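Local coordinates for epsin-3 (Saccharomyces cerevisiae, PDB 3ONK), which helps recruit clathrin to the Golgi network and endosomes, binds membranes rich in phosphatidylinositol-3,5-bisphosphate, and is represented here by its ENTH domain, at residues 127-130 against 131-134; 84-87 against 88-92; 31-34 against 35-38; 50-53 against 54-58. All coordinates share one frame; numbering follows the deposited sequence.

Interaction 1: 127-130 against 131-134; sequences LSDD and NKIR
D129 reaches over the first turn of helix 130-143, its OD1 accepting from N131 N at 2.9 Å. The bond is bent, 135° at the hydrogen, and the amide nitrogen meets the carboxylate oxygen from above the carboxylate plane. With CG anti to its own nitrogen (chi1 -175°), the carboxylate lies close enough to the opening turn for this cap. The carbonyl serves the same turn: I133 N donates to D129 O over 3.0 Å with a straight N-H...O angle of 179°. The tight side of the contact is at I133, whose CB faces the preceding residues and whose CD1 comes to 3.5 Å from L127 O. I133 and L127 are both buried against helix 83-90, whose R90 bonds L127 O and forms a salt bridge with D130.

The other side is looser. K132 crosses D129 at about a right angle, with CG 3.3 Å from OD2, but its NZ stays 5.5 Å from that oxygen and forms a long, weak ion pair with E125. N131 and R134 are exposed, and the R134 guanidinium leads away from the turn. D129 is thus the N-cap of helix 130-143, one residue after S128 leaves the path of helix 113-127.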
loop_
_atom_site.group_PDB
_atom_site.type_symbol
_atom_site.label_atom_id
_atom_site.label_comp_id
_atom_site.label_asym_id
_atom_site.label_seq_id
_atom_site.Cartn_x
_atom_site.Cartn_y
_atom_site.Cartn_z
ATOM N N LEU A 127 0.516 8.510 -7.670
ATOM C CA LEU A 127 -0.229 9.372 -6.753
ATOM C C LEU A 127 -0.255 10.829 -7.170
ATOM O O LEU A 127 -1.248 11.511 -6.949
ATOM C CB LEU A 127 0.370 9.314 -5.350
ATOM C CG LEU A 127 -0.265 8.421 -4.295
ATOM C CD1 LEU A 127 0.592 8.519 -3.064
ATOM C CD2 LEU A 127 -1.710 8.799 -3.977
ATOM N N SER A 128 0.849 11.312 -7.738
ATOM C CA SER A 128 1.000 12.740 -8.014
ATOM C C SER A 128 0.586 13.140 -9.433
ATOM O O SER A 128 0.839 14.255 -9.865
ATOM C CB SER A 128 2.439 13.179 -7.741
ATOM O OG SER A 128 3.317 12.682 -8.736
ATOM N N ASP A 129 -0.083 12.242 -10.142
ATOM C CA ASP A 129 -0.458 12.507 -11.528
ATOM C C ASP A 129 -1.923 12.165 -11.810
ATOM O O ASP A 129 -2.272 10.995 -11.976
ATOM C CB ASP A 129 0.459 11.724 -12.475
ATOM C CG ASP A 129 0.192 12.051 -13.927
ATOM O OD1 ASP A 129 -0.727 12.854 -14.184
ATOM O OD2 ASP A 129 0.906 11.526 -14.805
ATOM N N ASP A 130 -2.782 13.185 -11.858
ATOM C CA ASP A 130 -4.203 12.958 -12.124
ATOM C C ASP A 130 -4.439 12.183 -13.435
ATOM O O ASP A 130 -5.388 11.413 -13.545
ATOM C CB ASP A 130 -4.978 14.283 -12.141
ATOM C CG ASP A 130 -5.291 14.820 -10.727
ATOM O OD1 ASP A 130 -5.016 14.147 -9.712
ATOM O OD2 ASP A 130 -5.824 15.938 -10.636
ATOM N N ASN A 131 -3.592 12.398 -14.431
ATOM C CA ASN A 131 -3.750 11.724 -15.718
ATOM C C ASN A 131 -3.512 10.212 -15.562
ATOM O O ASN A 131 -4.264 9.394 -16.091
ATOM C CB ASN A 131 -2.788 12.343 -16.753
ATOM C CG ASN A 131 -3.021 11.838 -18.188
ATOM O OD1 ASN A 131 -2.084 11.410 -18.850
ATOM N ND2 ASN A 131 -4.255 11.926 -18.675
ATOM N N LYS A 132 -2.462 9.863 -14.822
ATOM C CA LYS A 132 -2.110 8.477 -14.562
ATOM C C LYS A 132 -3.187 7.782 -13.745
ATOM O O LYS A 132 -3.623 6.669 -14.070
ATOM C CB LYS A 132 -0.778 8.406 -13.813
ATOM C CG LYS A 132 0.427 8.295 -14.726
ATOM C CD LYS A 132 1.732 8.331 -13.943
ATOM C CE LYS A 132 2.925 7.967 -14.824
ATOM N NZ LYS A 132 3.038 6.488 -15.028
ATOM N N ILE A 133 -3.603 8.447 -12.675
ATOM C CA ILE A 133 -4.684 7.947 -11.849
ATOM C C ILE A 133 -5.941 7.681 -12.674
ATOM O O ILE A 133 -6.526 6.619 -12.571
ATOM C CB ILE A 133 -5.006 8.935 -10.697
ATOM C CG1 ILE A 133 -3.840 9.001 -9.701
ATOM C CG2 ILE A 133 -6.291 8.538 -9.979
ATOM C CD1 ILE A 133 -3.924 10.187 -8.752
ATOM N N ARG A 134 -6.356 8.651 -13.488
ATOM C CA ARG A 134 -7.580 8.510 -14.265
ATOM C C ARG A 134 -7.491 7.292 -15.194
ATOM O O ARG A 134 -8.443 6.519 -15.312
ATOM C CB ARG A 134 -7.856 9.774 -15.076
ATOM C CG ARG A 134 -9.337 10.104 -15.235
ATOM C CD ARG A 134 -9.862 9.838 -16.648
ATOM N NE ARG A 134 -11.117 9.078 -16.611
ATOM C CZ ARG A 134 -11.839 8.739 -17.677
ATOM N NH1 ARG A 134 -11.449 9.095 -18.899
ATOM N NH2 ARG A 134 -12.964 8.045 -17.520
#

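Interaction 2: 84-87 against 88-92; sequences RFID and DTRNS
T89 returns to the helical turn before it, placing its hydroxyl between the F85 carbonyl and the F85 ring. Its CB already lies 3.4 Å from F85 O. One atom further, OG1 donates to that same oxygen over 2.7 Å, and the T89 backbone N gives it a second bond of 2.9 Å. The two donors approach from opposite faces of the carbonyl plane, so one buried acceptor is gripped twice and the hydroxyl is satisfied within the helix. This depends on OG1 standing anti to the T89 carbonyl carbon (chi1 -56°), beside the backbone nitrogen. At the tip, OG1 also rests over one face of the F85 ring, displaced toward its rim, with CE1 at 3.4 Å. The other branch, CG2, is turned toward L127.

Around this pair the helix continues with D88 N to R84 O and R90 N to I86 O at 2.8 Å. R90 runs extended from CG to NE, and I86 CG2 lies over one face of its guanidinium, 4.0 Å from NE; the polar end goes to L127 O and D130. Regularity fades at the last turn, where N91 N reaches D87 O by a weak 3.5 Å bond. A water donates to both D87 O and N91 OD1, bridging the backbone to the amide on the solvent side.

Helix 83-90 is wedged among its neighbours: F85 packs on L74 and L77 of helix 64-80 and on L49 of helix 42-57, while I86 meets I133 of helix 130-143.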
loop_
_atom_site.group_PDB
_atom_site.type_symbol
_atom_site.label_atom_id
_atom_site.label_comp_id
_atom_site.label_asym_id
_atom_site.label_seq_id
_atom_site.Cartn_x
_atom_site.Cartn_y
_atom_site.Cartn_z
ATOM N N ARG A 84 -11.621 9.833 -2.215
ATOM C CA ARG A 84 -11.266 10.495 -0.963
ATOM C C ARG A 84 -10.032 9.852 -0.330
ATOM O O ARG A 84 -9.278 10.509 0.390
ATOM C CB ARG A 84 -12.453 10.477 0.007
ATOM C CG ARG A 84 -13.552 11.510 -0.340
ATOM C CD ARG A 84 -14.925 11.160 0.267
ATOM N NE ARG A 84 -15.805 12.325 0.455
ATOM C CZ ARG A 84 -16.325 13.072 -0.524
ATOM N NH1 ARG A 84 -16.059 12.808 -1.799
ATOM N NH2 ARG A 84 -17.110 14.102 -0.229
ATOM N N PHE A 85 -9.831 8.566 -0.599
ATOM C CA PHE A 85 -8.674 7.850 -0.064
ATOM C C PHE A 85 -7.363 8.296 -0.715
ATOM O O PHE A 85 -6.311 8.300 -0.067
ATOM C CB PHE A 85 -8.857 6.339 -0.245
ATOM C CG PHE A 85 -7.676 5.533 0.205
ATOM C CD1 PHE A 85 -6.724 5.106 -0.707
ATOM C CD2 PHE A 85 -7.495 5.233 1.547
ATOM C CE1 PHE A 85 -5.635 4.365 -0.292
ATOM C CE2 PHE A 85 -6.403 4.509 1.963
ATOM C CZ PHE A 85 -5.480 4.062 1.047
ATOM N N ILE A 86 -7.420 8.631 -2.011
ATOM C CA ILE A 86 -6.271 9.203 -2.725
ATOM C C ILE A 86 -5.965 10.586 -2.148
ATOM O O ILE A 86 -4.806 10.939 -1.933
ATOM C CB ILE A 86 -6.566 9.405 -4.250
ATOM C CG1 ILE A 86 -7.167 8.150 -4.892
ATOM C CG2 ILE A 86 -5.330 9.904 -4.992
ATOM C CD1 ILE A 86 -6.372 6.908 -4.649
ATOM N N ASP A 87 -7.016 11.376 -1.926
ATOM C CA ASP A 87 -6.871 12.670 -1.269
ATOM C C ASP A 87 -6.141 12.469 0.062
ATOM O O ASP A 87 -5.125 13.120 0.324
ATOM C CB ASP A 87 -8.240 13.332 -1.034
ATOM C CG ASP A 87 -8.889 13.831 -2.324
ATOM O OD1 ASP A 87 -10.078 14.210 -2.292
ATOM O OD2 ASP A 87 -8.218 13.853 -3.375
ATOM N N ASP A 88 -6.647 11.559 0.894
ATOM C CA ASP A 88 -6.005 11.248 2.183
ATOM C C ASP A 88 -4.537 10.869 2.014
ATOM O O ASP A 88 -3.665 11.433 2.668
ATOM C CB ASP A 88 -6.720 10.089 2.864
ATOM C CG ASP A 88 -8.107 10.459 3.354
ATOM O OD1 ASP A 88 -8.506 11.640 3.242
ATOM O OD2 ASP A 88 -8.793 9.559 3.868
ATOM N N THR A 89 -4.278 9.923 1.114
ATOM C CA THR A 89 -2.929 9.420 0.865
ATOM C C THR A 89 -1.982 10.524 0.396
ATOM O O THR A 89 -0.817 10.552 0.773
ATOM C CB THR A 89 -2.940 8.271 -0.182
ATOM O OG1 THR A 89 -3.813 7.214 0.252
ATOM C CG2 THR A 89 -1.534 7.717 -0.377
ATOM N N ARG A 90 -2.474 11.432 -0.437
ATOM C CA ARG A 90 -1.642 12.555 -0.883
ATOM C C ARG A 90 -1.067 13.395 0.264
ATOM O O ARG A 90 0.032 13.944 0.140
ATOM C CB ARG A 90 -2.387 13.415 -1.910
ATOM C CG ARG A 90 -2.311 12.817 -3.304
ATOM C CD ARG A 90 -3.299 13.436 -4.269
ATOM N NE ARG A 90 -3.006 13.039 -5.642
ATOM C CZ ARG A 90 -3.636 13.522 -6.707
ATOM N NH1 ARG A 90 -4.622 14.408 -6.562
ATOM N NH2 ARG A 90 -3.286 13.113 -7.912
ATOM N N ASN A 91 -1.807 13.475 1.376
ATOM C CA ASN A 91 -1.365 14.203 2.562
ATOM C C ASN A 91 -0.182 13.534 3.280
ATOM O O ASN A 91 0.366 14.085 4.234
ATOM C CB ASN A 91 -2.536 14.409 3.540
ATOM C CG ASN A 91 -3.627 15.310 2.970
ATOM O OD1 ASN A 91 -3.371 16.117 2.082
ATOM N ND2 ASN A 91 -4.851 15.177 3.487
ATOM N N SER A 92 0.201 12.351 2.807
ATOM C CA SER A 92 1.273 11.565 3.409
ATOM C C SER A 92 2.402 11.232 2.431
ATOM O O SER A 92 3.177 10.318 2.699
ATOM C CB SER A 92 0.719 10.245 3.947
ATOM O OG SER A 92 -0.224 10.439 4.981
HETATM O O HOH W 1 -5.275 15.911 -0.479
#

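Interaction 3: 31-34 against 35-38; sequences LMDQ and ISQG
L31 and I35, one turn apart, supply the apolar part of this contact: L31 CG and I35 CD1 are 4.2 Å apart. I35 sets CG1 anti to its carbonyl carbon (chi1 -70°), which carries the branch back along the helix, CD1 ending 3.5 Å from L31 O. The carbonyl is therefore bordered by a methyl group as well as holding its backbone bond.

Backbone hydrogen bonds form the second group. I35 N donates to L31 O, S36 N to M32 O at 2.8 Å and Q37 N to D33 O at 2.9 Å. The S36 donor lies in the plane of the M32 carbonyl, whereas the other two are tilted from theirs. The series weakens at G38, whose N is 3.4 Å from Q34 O, and G38 N also has a weak bond to I35 O.

Between polar side chains there is proximity but no bond. Q37 CG lies 3.1 Å from D33 O, and the bend at chi2 (-59°) then turns OE1 back to 3.6 Å from D33 OD1. These are two acceptors, with the amide and carboxylate planes nearly perpendicular at 80°. D33 OD1 instead takes a weak hydrogen bond from Y76 on another helix.

Helix 29-38 is packed on two sides of its length. M32 and S36 face helix 64-80, touching L73, Y76, L77 and H80, while L31, Q34 and I35 meet helix 11-19 through K15, E18 and A19.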
loop_
_atom_site.group_PDB
_atom_site.type_symbol
_atom_site.label_atom_id
_atom_site.label_comp_id
_atom_site.label_asym_id
_atom_site.label_seq_id
_atom_site.Cartn_x
_atom_site.Cartn_y
_atom_site.Cartn_z
ATOM N N LEU A 31 -9.180 -10.034 -0.889
ATOM C CA LEU A 31 -8.957 -9.381 0.391
ATOM C C LEU A 31 -8.660 -7.904 0.175
ATOM O O LEU A 31 -9.118 -7.037 0.938
ATOM C CB LEU A 31 -7.795 -10.037 1.136
ATOM C CG LEU A 31 -7.402 -9.402 2.474
ATOM C CD1 LEU A 31 -8.527 -9.522 3.484
ATOM C CD2 LEU A 31 -6.126 -10.050 2.992
ATOM N N MET A 32 -7.889 -7.621 -0.869
ATOM C CA MET A 32 -7.596 -6.240 -1.230
ATOM C C MET A 32 -8.888 -5.490 -1.617
ATOM O O MET A 32 -9.126 -4.362 -1.171
ATOM C CB MET A 32 -6.569 -6.192 -2.360
ATOM C CG MET A 32 -5.166 -6.605 -1.959
ATOM S SD MET A 32 -3.957 -6.094 -3.187
ATOM C CE MET A 32 -4.450 -7.105 -4.595
ATOM N N ASP A 33 -9.727 -6.127 -2.428
ATOM C CA ASP A 33 -11.025 -5.545 -2.784
ATOM C C ASP A 33 -11.893 -5.271 -1.549
ATOM O O ASP A 33 -12.529 -4.221 -1.449
ATOM C CB ASP A 33 -11.773 -6.443 -3.773
ATOM C CG ASP A 33 -12.628 -5.646 -4.761
ATOM O OD1 ASP A 33 -12.400 -4.430 -4.912
ATOM O OD2 ASP A 33 -13.520 -6.241 -5.394
ATOM N N GLN A 34 -11.912 -6.208 -0.603
ATOM C CA GLN A 34 -12.667 -6.005 0.643
ATOM C C GLN A 34 -12.190 -4.738 1.337
ATOM O O GLN A 34 -12.987 -3.935 1.827
ATOM C CB GLN A 34 -12.537 -7.220 1.576
ATOM C CG GLN A 34 -13.389 -8.432 1.142
ATOM C CD GLN A 34 -13.114 -9.686 1.973
ATOM O OE1 GLN A 34 -11.975 -9.950 2.345
ATOM N NE2 GLN A 34 -14.156 -10.468 2.245
ATOM N N ILE A 35 -10.874 -4.552 1.367
ATOM C CA ILE A 35 -10.304 -3.382 2.004
ATOM C C ILE A 35 -10.641 -2.113 1.211
ATOM O O ILE A 35 -10.941 -1.057 1.778
ATOM C CB ILE A 35 -8.786 -3.557 2.189
ATOM C CG1 ILE A 35 -8.514 -4.623 3.266
ATOM C CG2 ILE A 35 -8.165 -2.252 2.574
ATOM C CD1 ILE A 35 -7.134 -5.261 3.166
ATOM N N SER A 36 -10.592 -2.230 -0.111
ATOM C CA SER A 36 -11.000 -1.149 -0.981
ATOM C C SER A 36 -12.418 -0.689 -0.642
ATOM O O SER A 36 -12.684 0.507 -0.586
ATOM C CB SER A 36 -10.889 -1.580 -2.452
ATOM O OG SER A 36 -11.257 -0.525 -3.306
ATOM N N GLN A 37 -13.322 -1.639 -0.409
ATOM C CA GLN A 37 -14.691 -1.299 -0.018
ATOM C C GLN A 37 -14.713 -0.422 1.236
ATOM O O GLN A 37 -15.545 0.476 1.352
ATOM C CB GLN A 37 -15.551 -2.550 0.220
ATOM C CG GLN A 37 -15.535 -3.573 -0.900
ATOM C CD GLN A 37 -16.005 -3.015 -2.219
ATOM O OE1 GLN A 37 -15.258 -2.995 -3.198
ATOM N NE2 GLN A 37 -17.254 -2.562 -2.261
ATOM N N GLY A 38 -13.801 -0.688 2.168
ATOM C CA GLY A 38 -13.734 0.058 3.405
ATOM C C GLY A 38 -13.296 1.509 3.233
ATOM O O GLY A 38 -13.540 2.324 4.120
#

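Interaction 4: 50-53 against 54-58; sequences SMIF and RRFTE
F53 and F56 bring their rings together obliquely, planes 67° apart and centroids separated by 5.3 Å. F56 CD2 lies in the plane of the F53 ring at its edge, and F53 CD1 comes within 3.2 Å of F56 CE2. One face of the F56 ring looks onto I52 O, offset toward the rim, and I52 CG2 touches CZ at 4.1 Å, the two side chains lying side by side. The third flat group, the R55 guanidinium, is modelled against M51, but so closely that its placement there is doubtful.

The backbone here is uneven. R54 N to S50 O is a sound helical bond of 3.0 Å, but F53 O receives only weak bonds from F56 N and T57 N. T57 adds a side-chain bond, OG1 standing between its backbone N and carbonyl carbon (chi1 69°) and donating to R54 O over 3.0 Å from above the carbonyl plane.

Chemically, then, this last stretch of helix 42-57 has weak backbone bonding, so apolar packing probably contributes more to holding it. The buried I52, F53 and F56 pack against L74 and A70 of helix 64-80, while at the exposed side the T57 hydroxyl ties back to R54 O.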
loop_
_atom_site.group_PDB
_atom_site.type_symbol
_atom_site.label_atom_id
_atom_site.label_comp_id
_atom_site.label_asym_id
_atom_site.label_seq_id
_atom_site.Cartn_x
_atom_site.Cartn_y
_atom_site.Cartn_z
ATOM N N SER A 50 -4.169 4.555 8.892
ATOM C CA SER A 50 -3.306 4.313 10.038
ATOM C C SER A 50 -2.499 3.042 9.849
ATOM O O SER A 50 -1.266 3.057 9.887
ATOM C CB SER A 50 -4.148 4.150 11.290
ATOM O OG SER A 50 -5.135 5.162 11.350
ATOM N N MET A 51 -3.216 1.947 9.637
ATOM C CA MET A 51 -2.623 0.626 9.555
ATOM C C MET A 51 -1.564 0.518 8.454
ATOM O O MET A 51 -0.501 -0.074 8.663
ATOM C CB MET A 51 -3.722 -0.416 9.336
ATOM C CG MET A 51 -4.711 -0.557 10.493
ATOM S SD MET A 51 -3.967 -1.154 12.025
ATOM C CE MET A 51 -2.853 -2.401 11.407
ATOM N N ILE A 52 -1.852 1.085 7.283
ATOM C CA ILE A 52 -0.945 0.940 6.149
ATOM C C ILE A 52 0.374 1.660 6.369
ATOM O O ILE A 52 1.430 1.137 6.031
ATOM C CB ILE A 52 -1.547 1.442 4.821
ATOM C CG1 ILE A 52 -2.584 0.455 4.288
ATOM C CG2 ILE A 52 -0.441 1.585 3.772
ATOM C CD1 ILE A 52 -2.944 0.685 2.811
ATOM N N PHE A 53 0.318 2.862 6.936
ATOM C CA PHE A 53 1.539 3.649 7.088
ATOM C C PHE A 53 2.332 3.266 8.339
ATOM O O PHE A 53 3.544 3.471 8.389
ATOM C CB PHE A 53 1.245 5.144 7.042
ATOM C CG PHE A 53 0.682 5.607 5.724
ATOM C CD1 PHE A 53 1.342 5.323 4.538
ATOM C CD2 PHE A 53 -0.491 6.336 5.671
ATOM C CE1 PHE A 53 0.838 5.749 3.314
ATOM C CE2 PHE A 53 -1.010 6.767 4.442
ATOM C CZ PHE A 53 -0.344 6.467 3.267
ATOM N N ARG A 54 1.657 2.701 9.338
ATOM C CA ARG A 54 2.355 2.162 10.503
ATOM C C ARG A 54 3.527 1.341 10.025
ATOM O O ARG A 54 4.593 1.346 10.625
ATOM C CB ARG A 54 1.431 1.295 11.357
ATOM C CG ARG A 54 0.371 2.102 12.082
ATOM C CD ARG A 54 -0.412 1.287 13.092
ATOM N NE ARG A 54 -1.417 2.125 13.736
ATOM C CZ ARG A 54 -1.172 2.922 14.770
ATOM N NH1 ARG A 54 0.051 2.983 15.290
ATOM N NH2 ARG A 54 -2.149 3.657 15.288
ATOM N N ARG A 55 3.317 0.639 8.921
ATOM C CA ARG A 55 4.339 -0.230 8.362
ATOM C C ARG A 55 5.583 0.547 7.901
ATOM O O ARG A 55 6.713 0.153 8.203
ATOM C CB ARG A 55 3.742 -1.067 7.225
ATOM C CG ARG A 55 3.449 -2.516 7.618
ATOM C CD ARG A 55 2.551 -2.609 8.858
ATOM N NE ARG A 55 1.161 -2.925 8.518
ATOM C CZ ARG A 55 0.125 -2.773 9.344
ATOM N NH1 ARG A 55 0.308 -2.299 10.580
ATOM N NH2 ARG A 55 -1.100 -3.087 8.925
ATOM N N PHE A 56 5.366 1.659 7.197
ATOM C CA PHE A 56 6.456 2.457 6.636
ATOM C C PHE A 56 7.364 3.037 7.693
ATOM O O PHE A 56 8.537 3.322 7.435
ATOM C CB PHE A 56 5.908 3.606 5.785
ATOM C CG PHE A 56 5.040 3.155 4.662
ATOM C CD1 PHE A 56 4.904 1.806 4.378
ATOM C CD2 PHE A 56 4.360 4.068 3.882
ATOM C CE1 PHE A 56 4.102 1.378 3.340
ATOM C CE2 PHE A 56 3.554 3.646 2.848
ATOM C CZ PHE A 56 3.429 2.302 2.572
ATOM N N THR A 57 6.822 3.221 8.886
ATOM C CA THR A 57 7.525 3.995 9.901
ATOM C C THR A 57 8.478 3.148 10.757
ATOM O O THR A 57 9.333 3.682 11.460
ATOM C CB THR A 57 6.533 4.805 10.755
ATOM O OG1 THR A 57 5.755 3.913 11.558
ATOM C CG2 THR A 57 5.596 5.600 9.846
ATOM N N GLU A 58 8.343 1.830 10.675
ATOM C CA GLU A 58 9.308 0.931 11.300
ATOM C C GLU A 58 10.446 0.625 10.324
ATOM O O GLU A 58 10.365 -0.337 9.557
ATOM C CB GLU A 58 8.633 -0.370 11.753
#

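In the fold
All four contacts are local, following one another along the chain without nesting or crossing, and none closes a long loop. Interaction 3 comes first, on helix 29-38; interaction 4 follows on the next helix, 42-57, with nearest atoms about 6 Å away. Helix 64-80 packs on both of these helices. Interaction 2 then spans helix 83-90 and touches interaction 4, where T89 CG2 and S92 OG approach the F53 ring. Last, interaction 1 starts helix 130-143, and R90 binds it to interaction 2 through L127 O and D130. Interaction 2 thus touches interactions 1 and 4, whose centres are about 23 Å apart, linking helices 42-57, 83-90 and 130-143 of the ENTH domain.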